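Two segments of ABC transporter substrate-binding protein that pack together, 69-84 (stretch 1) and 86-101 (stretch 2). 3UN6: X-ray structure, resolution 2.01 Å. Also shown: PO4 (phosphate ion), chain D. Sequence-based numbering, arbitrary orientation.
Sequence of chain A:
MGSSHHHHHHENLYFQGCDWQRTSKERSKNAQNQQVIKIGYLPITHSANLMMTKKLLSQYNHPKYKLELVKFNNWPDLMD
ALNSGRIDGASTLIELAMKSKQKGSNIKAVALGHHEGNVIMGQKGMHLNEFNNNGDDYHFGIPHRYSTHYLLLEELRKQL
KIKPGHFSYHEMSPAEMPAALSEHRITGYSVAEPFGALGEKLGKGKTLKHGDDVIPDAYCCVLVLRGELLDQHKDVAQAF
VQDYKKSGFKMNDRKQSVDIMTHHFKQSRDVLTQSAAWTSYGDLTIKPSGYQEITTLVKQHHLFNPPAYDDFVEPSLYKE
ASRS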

# COMPACT_ATOMS: atom_id res chain seq x y z
N LEU A 69 1.26 9.28 14.40
CA LEU A 69 1.45 8.17 13.47
C LEU A 69 1.85 6.92 14.28
O LEU A 69 2.87 6.90 14.96
CB LEU A 69 2.53 8.53 12.46
CG LEU A 69 2.26 9.76 11.58
CD1 LEU A 69 3.48 10.03 10.72
CD2 LEU A 69 1.02 9.57 10.72
N VAL A 70 1.05 5.87 14.15
CA VAL A 70 1.24 4.64 14.92
C VAL A 70 1.73 3.51 13.97
O VAL A 70 1.00 3.11 13.04
CB VAL A 70 -0.09 4.25 15.61
CG1 VAL A 70 0.07 3.01 16.50
CG2 VAL A 70 -0.63 5.44 16.42
N LYS A 71 2.94 3.01 14.22
CA LYS A 71 3.58 2.00 13.36
C LYS A 71 3.27 0.55 13.69
O LYS A 71 3.29 0.14 14.85
CB LYS A 71 5.10 2.17 13.39
CG LYS A 71 5.81 1.27 12.40
CD LYS A 71 7.32 1.46 12.39
CE LYS A 71 7.96 0.83 13.61
NZ LYS A 71 9.44 0.89 13.49
N PHE A 72 3.06 -0.25 12.64
CA PHE A 72 2.77 -1.68 12.75
C PHE A 72 3.75 -2.42 11.86
O PHE A 72 4.27 -1.85 10.92
CB PHE A 72 1.32 -1.95 12.31
CG PHE A 72 0.31 -1.38 13.26
CD1 PHE A 72 -0.22 -0.11 13.06
CD2 PHE A 72 -0.08 -2.10 14.37
CE1 PHE A 72 -1.13 0.44 13.94
CE2 PHE A 72 -1.00 -1.57 15.27
CZ PHE A 72 -1.53 -0.27 15.05
N ASN A 73 4.03 -3.69 12.18
CA ASN A 73 4.97 -4.51 11.40
C ASN A 73 4.25 -5.47 10.44
O ASN A 73 4.89 -6.08 9.60
CB ASN A 73 5.83 -5.39 12.32
CG ASN A 73 6.56 -4.59 13.39
OD1 ASN A 73 6.65 -5.03 14.55
ND2 ASN A 73 7.10 -3.43 13.01
N ASN A 74 2.95 -5.61 10.59
CA ASN A 74 2.15 -6.52 9.75
C ASN A 74 0.73 -6.00 9.61
O ASN A 74 0.25 -5.23 10.44
CB ASN A 74 2.11 -7.91 10.36
CG ASN A 74 1.51 -7.92 11.76
OD1 ASN A 74 0.31 -8.12 11.95
ND2 ASN A 74 2.34 -7.64 12.75
N TRP A 75 0.05 -6.47 8.57
CA TRP A 75 -1.31 -6.02 8.28
C TRP A 75 -2.42 -6.43 9.25
O TRP A 75 -3.26 -5.59 9.60
CB TRP A 75 -1.69 -6.37 6.85
CG TRP A 75 -0.84 -5.66 5.86
CD1 TRP A 75 0.11 -6.20 5.06
CD2 TRP A 75 -0.85 -4.26 5.57
NE1 TRP A 75 0.69 -5.24 4.28
CE2 TRP A 75 0.11 -4.03 4.57
CE3 TRP A 75 -1.60 -3.18 6.05
CZ2 TRP A 75 0.35 -2.78 4.04
CZ3 TRP A 75 -1.35 -1.94 5.54
CH2 TRP A 75 -0.38 -1.73 4.54
N PRO A 76 -2.43 -7.68 9.72
CA PRO A 76 -3.48 -8.03 10.69
C PRO A 76 -3.48 -7.17 11.96
O PRO A 76 -4.53 -6.72 12.40
CB PRO A 76 -3.20 -9.51 10.99
CG PRO A 76 -2.59 -10.02 9.71
CD PRO A 76 -1.71 -8.87 9.24
N ASP A 77 -2.31 -6.91 12.55
CA ASP A 77 -2.24 -6.03 13.74
C ASP A 77 -2.80 -4.64 13.45
O ASP A 77 -3.51 -4.04 14.27
CB ASP A 77 -0.82 -5.85 14.22
CG ASP A 77 -0.28 -7.07 14.91
OD1 ASP A 77 -1.06 -8.02 15.14
OD2 ASP A 77 0.94 -7.08 15.22
N LEU A 78 -2.45 -4.11 12.29
CA LEU A 78 -2.93 -2.79 11.90
C LEU A 78 -4.49 -2.77 11.77
O LEU A 78 -5.16 -1.87 12.30
CB LEU A 78 -2.22 -2.32 10.63
CG LEU A 78 -2.66 -0.98 10.03
CD1 LEU A 78 -1.49 -0.31 9.24
CD2 LEU A 78 -3.89 -1.13 9.15
N MSE A 79 -5.05 -3.76 11.08
CA MSE A 79 -6.52 -3.84 10.92
C MSE A 79 -7.26 -4.03 12.26
O MSE A 79 -8.34 -3.47 12.46
CB MSE A 79 -6.90 -4.97 9.94
CG MSE A 79 -6.49 -4.70 8.49
SE MSE A 79 -7.15 -2.95 7.82
CE MSE A 79 -9.08 -3.21 8.18
N ASP A 80 -6.70 -4.82 13.17
CA ASP A 80 -7.30 -4.98 14.52
C ASP A 80 -7.37 -3.64 15.28
O ASP A 80 -8.38 -3.34 15.93
CB ASP A 80 -6.52 -5.97 15.34
CG ASP A 80 -6.54 -7.35 14.75
OD1 ASP A 80 -7.47 -7.63 13.96
OD2 ASP A 80 -5.64 -8.16 15.06
N ALA A 81 -6.29 -2.85 15.21
CA ALA A 81 -6.28 -1.53 15.86
C ALA A 81 -7.31 -0.62 15.19
O ALA A 81 -8.00 0.15 15.86
CB ALA A 81 -4.86 -0.90 15.82
N LEU A 82 -7.41 -0.70 13.86
CA LEU A 82 -8.38 0.11 13.13
C LEU A 82 -9.82 -0.26 13.53
O LEU A 82 -10.62 0.62 13.86
CB LEU A 82 -8.23 -0.07 11.62
CG LEU A 82 -9.10 0.85 10.74
CD1 LEU A 82 -8.78 2.33 10.95
CD2 LEU A 82 -8.95 0.47 9.26
N ASN A 83 -10.12 -1.55 13.52
CA ASN A 83 -11.47 -2.05 13.86
C ASN A 83 -11.86 -1.89 15.34
O ASN A 83 -13.05 -1.78 15.68
CB ASN A 83 -11.59 -3.53 13.46
CG ASN A 83 -11.50 -3.74 11.96
OD1 ASN A 83 -11.85 -2.86 11.16
ND2 ASN A 83 -11.02 -4.92 11.56
N SER A 84 -10.88 -1.89 16.23
CA SER A 84 -11.15 -1.71 17.64
C SER A 84 -11.15 -0.22 18.01
O SER A 84 -11.41 0.14 19.15
CB SER A 84 -10.15 -2.48 18.51
OG SER A 84 -8.83 -2.01 18.31
N ARG A 86 -8.57 1.85 18.22
CA ARG A 86 -7.36 2.33 18.89
C ARG A 86 -6.59 3.33 17.99
O ARG A 86 -5.76 4.09 18.47
CB ARG A 86 -6.52 1.18 19.39
CG ARG A 86 -7.20 0.49 20.55
CD ARG A 86 -6.44 -0.72 21.03
NE ARG A 86 -7.19 -1.48 22.04
CZ ARG A 86 -7.28 -1.16 23.33
NH1 ARG A 86 -6.70 -0.07 23.81
NH2 ARG A 86 -7.97 -1.95 24.15
N ILE A 87 -6.88 3.28 16.68
CA ILE A 87 -6.43 4.28 15.73
C ILE A 87 -7.69 4.78 15.02
O ILE A 87 -8.71 4.09 14.96
CB ILE A 87 -5.35 3.81 14.72
CG1 ILE A 87 -5.86 2.64 13.86
CG2 ILE A 87 -4.06 3.42 15.45
CD1 ILE A 87 -4.79 2.06 12.93
N ASP A 88 -7.64 6.02 14.56
CA ASP A 88 -8.75 6.71 13.91
C ASP A 88 -8.81 6.48 12.39
O ASP A 88 -9.82 6.77 11.74
CB ASP A 88 -8.57 8.21 14.16
CG ASP A 88 -8.63 8.55 15.62
OD1 ASP A 88 -9.71 8.32 16.23
OD2 ASP A 88 -7.60 9.06 16.17
N GLY A 89 -7.70 6.02 11.83
CA GLY A 89 -7.59 5.76 10.41
C GLY A 89 -6.28 5.07 10.12
O GLY A 89 -5.53 4.68 11.05
N ALA A 90 -5.97 4.91 8.85
CA ALA A 90 -4.77 4.19 8.47
C ALA A 90 -4.51 4.20 6.97
O ALA A 90 -5.42 4.42 6.18
CB ALA A 90 -4.94 2.72 8.90
N SER A 91 -3.23 4.02 6.61
CA SER A 91 -2.86 3.77 5.20
C SER A 91 -2.87 2.25 5.14
O SER A 91 -2.16 1.60 5.92
CB SER A 91 -1.48 4.33 4.86
OG SER A 91 -1.19 4.14 3.49
N THR A 92 -3.67 1.66 4.25
CA THR A 92 -3.85 0.20 4.25
C THR A 92 -4.15 -0.38 2.88
O THR A 92 -4.54 0.32 1.95
CB THR A 92 -5.00 -0.19 5.26
OG1 THR A 92 -5.04 -1.62 5.47
CG2 THR A 92 -6.35 0.29 4.77
N LEU A 93 -3.94 -1.69 2.76
CA LEU A 93 -4.24 -2.41 1.52
C LEU A 93 -5.73 -2.18 1.18
O LEU A 93 -6.61 -2.34 2.05
CB LEU A 93 -4.00 -3.90 1.69
CG LEU A 93 -2.58 -4.30 2.13
CD1 LEU A 93 -2.57 -5.80 2.36
CD2 LEU A 93 -1.53 -3.85 1.09
N ILE A 94 -6.01 -1.80 -0.06
CA ILE A 94 -7.39 -1.48 -0.45
C ILE A 94 -8.31 -2.69 -0.40
O ILE A 94 -9.48 -2.55 -0.02
CB ILE A 94 -7.45 -0.71 -1.84
CG1 ILE A 94 -8.85 -0.14 -2.07
CG2 ILE A 94 -6.97 -1.60 -3.00
CD1 ILE A 94 -9.03 0.58 -3.44
N GLU A 95 -7.79 -3.88 -0.72
CA GLU A 95 -8.62 -5.09 -0.74
C GLU A 95 -8.97 -5.50 0.66
O GLU A 95 -10.07 -5.95 0.91
CB GLU A 95 -7.94 -6.27 -1.48
CG GLU A 95 -7.70 -6.07 -3.02
CD GLU A 95 -6.44 -5.26 -3.37
OE1 GLU A 95 -5.71 -4.80 -2.45
OE2 GLU A 95 -6.15 -5.10 -4.59
N LEU A 96 -8.01 -5.35 1.57
CA LEU A 96 -8.15 -5.68 3.00
C LEU A 96 -9.22 -4.80 3.63
O LEU A 96 -10.08 -5.28 4.39
CB LEU A 96 -6.80 -5.50 3.71
CG LEU A 96 -6.70 -5.90 5.18
CD1 LEU A 96 -7.22 -7.33 5.43
CD2 LEU A 96 -5.24 -5.72 5.67
N ALA A 97 -9.14 -3.51 3.33
CA ALA A 97 -10.13 -2.53 3.77
C ALA A 97 -11.53 -2.82 3.15
O ALA A 97 -12.55 -2.71 3.81
CB ALA A 97 -9.65 -1.12 3.41
N MSE A 98 -11.57 -3.21 1.88
CA MSE A 98 -12.83 -3.57 1.21
C MSE A 98 -13.50 -4.80 1.87
O MSE A 98 -14.71 -4.84 2.04
CB MSE A 98 -12.58 -3.88 -0.27
CG MSE A 98 -12.30 -2.66 -1.14
SE MSE A 98 -11.43 -3.07 -2.85
CE MSE A 98 -12.84 -4.16 -3.61
N LYS A 99 -12.69 -5.80 2.20
CA LYS A 99 -13.19 -7.01 2.85
C LYS A 99 -13.74 -6.66 4.23
O LYS A 99 -14.83 -7.07 4.58
CB LYS A 99 -12.06 -8.03 2.99
CG LYS A 99 -12.40 -9.25 3.81
CD LYS A 99 -13.50 -10.07 3.18
CE LYS A 99 -13.79 -11.30 4.04
NZ LYS A 99 -14.96 -12.08 3.55
N SER A 100 -12.98 -5.88 4.99
CA SER A 100 -13.41 -5.43 6.30
C SER A 100 -14.73 -4.67 6.13
O SER A 100 -15.68 -4.87 6.89
CB SER A 100 -12.33 -4.56 6.93
OG SER A 100 -12.67 -4.25 8.27
N LYS A 101 -14.82 -3.83 5.11
CA LYS A 101 -16.07 -3.11 4.83
C LYS A 101 -17.22 -4.08 4.52
O LYS A 101 -18.32 -3.93 5.03
CB LYS A 101 -15.88 -2.15 3.65
CG LYS A 101 -17.05 -1.20 3.41
CD LYS A 101 -17.03 -0.15 4.52
CE LYS A 101 -18.24 0.72 4.55
NZ LYS A 101 -18.20 1.59 5.75
P PO4 D . 11.51 0.64 16.62
O1 PO4 D . 12.88 0.38 16.05
O2 PO4 D . 11.11 2.06 16.30
O3 PO4 D . 10.51 -0.29 15.99
O4 PO4 D . 11.56 0.45 18.11

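What polar bonds tie the two stretches together? They are few, and two share one acceptor. Ala81 O, near the C-terminal end of helix 75-83, accepts from Arg86 N at 3.0 Å and, more weakly, from Ile87 N at 3.4 Å. Both donors are backbone amides of the turn that reverses the chain, so the bonds fasten the turn to the last part of the helix without calling on any side chain. A third, also weak, runs from Ser100 OG to Asn83 OD1 at 3.3 Å and links Asn83, the last residue of helix 75-83, to Ser100 in the second helix, which runs on beyond the stretch. Inside stretch 1, Asn74 caps the helix: Asp77 N donates to Asn74 OD1 at 2.9 Å, while Asn74 ND2 returns a bond to Asp77 OD2, also at 2.9 Å.

How does the chain pack just after the turn? Ile87 fills the space, with more of its surface covered than any other residue here. Its CG1 lies 3.6 Å from Leu82 CA, its CD1 is 4.1 Å from both Ala81 CB and Phe72 CE1, and its CG2 is 4.1 Å from Val70 CB. A branched aliphatic side chain can thus meet helix, loop and strand together. Ala81 offers only its methyl group to this side-chain contact.

What lies between the helix and strand 89-93, which run nearly antiparallel at 153°? Leu82 and Leu78 reach across. Although the CA-to-CB bond of Leu82 points away, its end comes back, placing CD1 3.7 Å from Gly89 CA; a CB here would point away from stretch 1, so the contact is made with the backbone. Leu78 CD2 packs against Ala90 CB at 4.0 Å; the small alanine points toward the helix and brings only a methyl group to the contact.

How is Trp75 held? Its broad ring lies against the end of the strand. Leu93 CD1 sits over one face in a CH-pi contact, 3.7 Å from the centroid of the five-membered ring and 3° off its normal. Ser91 O approaches the edge, 3.7 Å from Trp75 CZ3. The price is polar: Trp75 NE1 and Thr92 OG1 are buried by the contact without a hydrogen-bonding partner.

What joins the two helices? Met79, a selenomethionine, bends through three m rotamers and extends among residues of stretch 2. Its CG touches Leu96 CD2 at 3.2 Å, a tight contact, its SE lies 3.4 Å from Thr92 OG1, and its CE reaches Ser100 CB at 3.7 Å. Leu96 CD2 also meets Trp75 CB at 3.8 Å. Altogether the contact buries 797 Å², most of its close pairs being apolar.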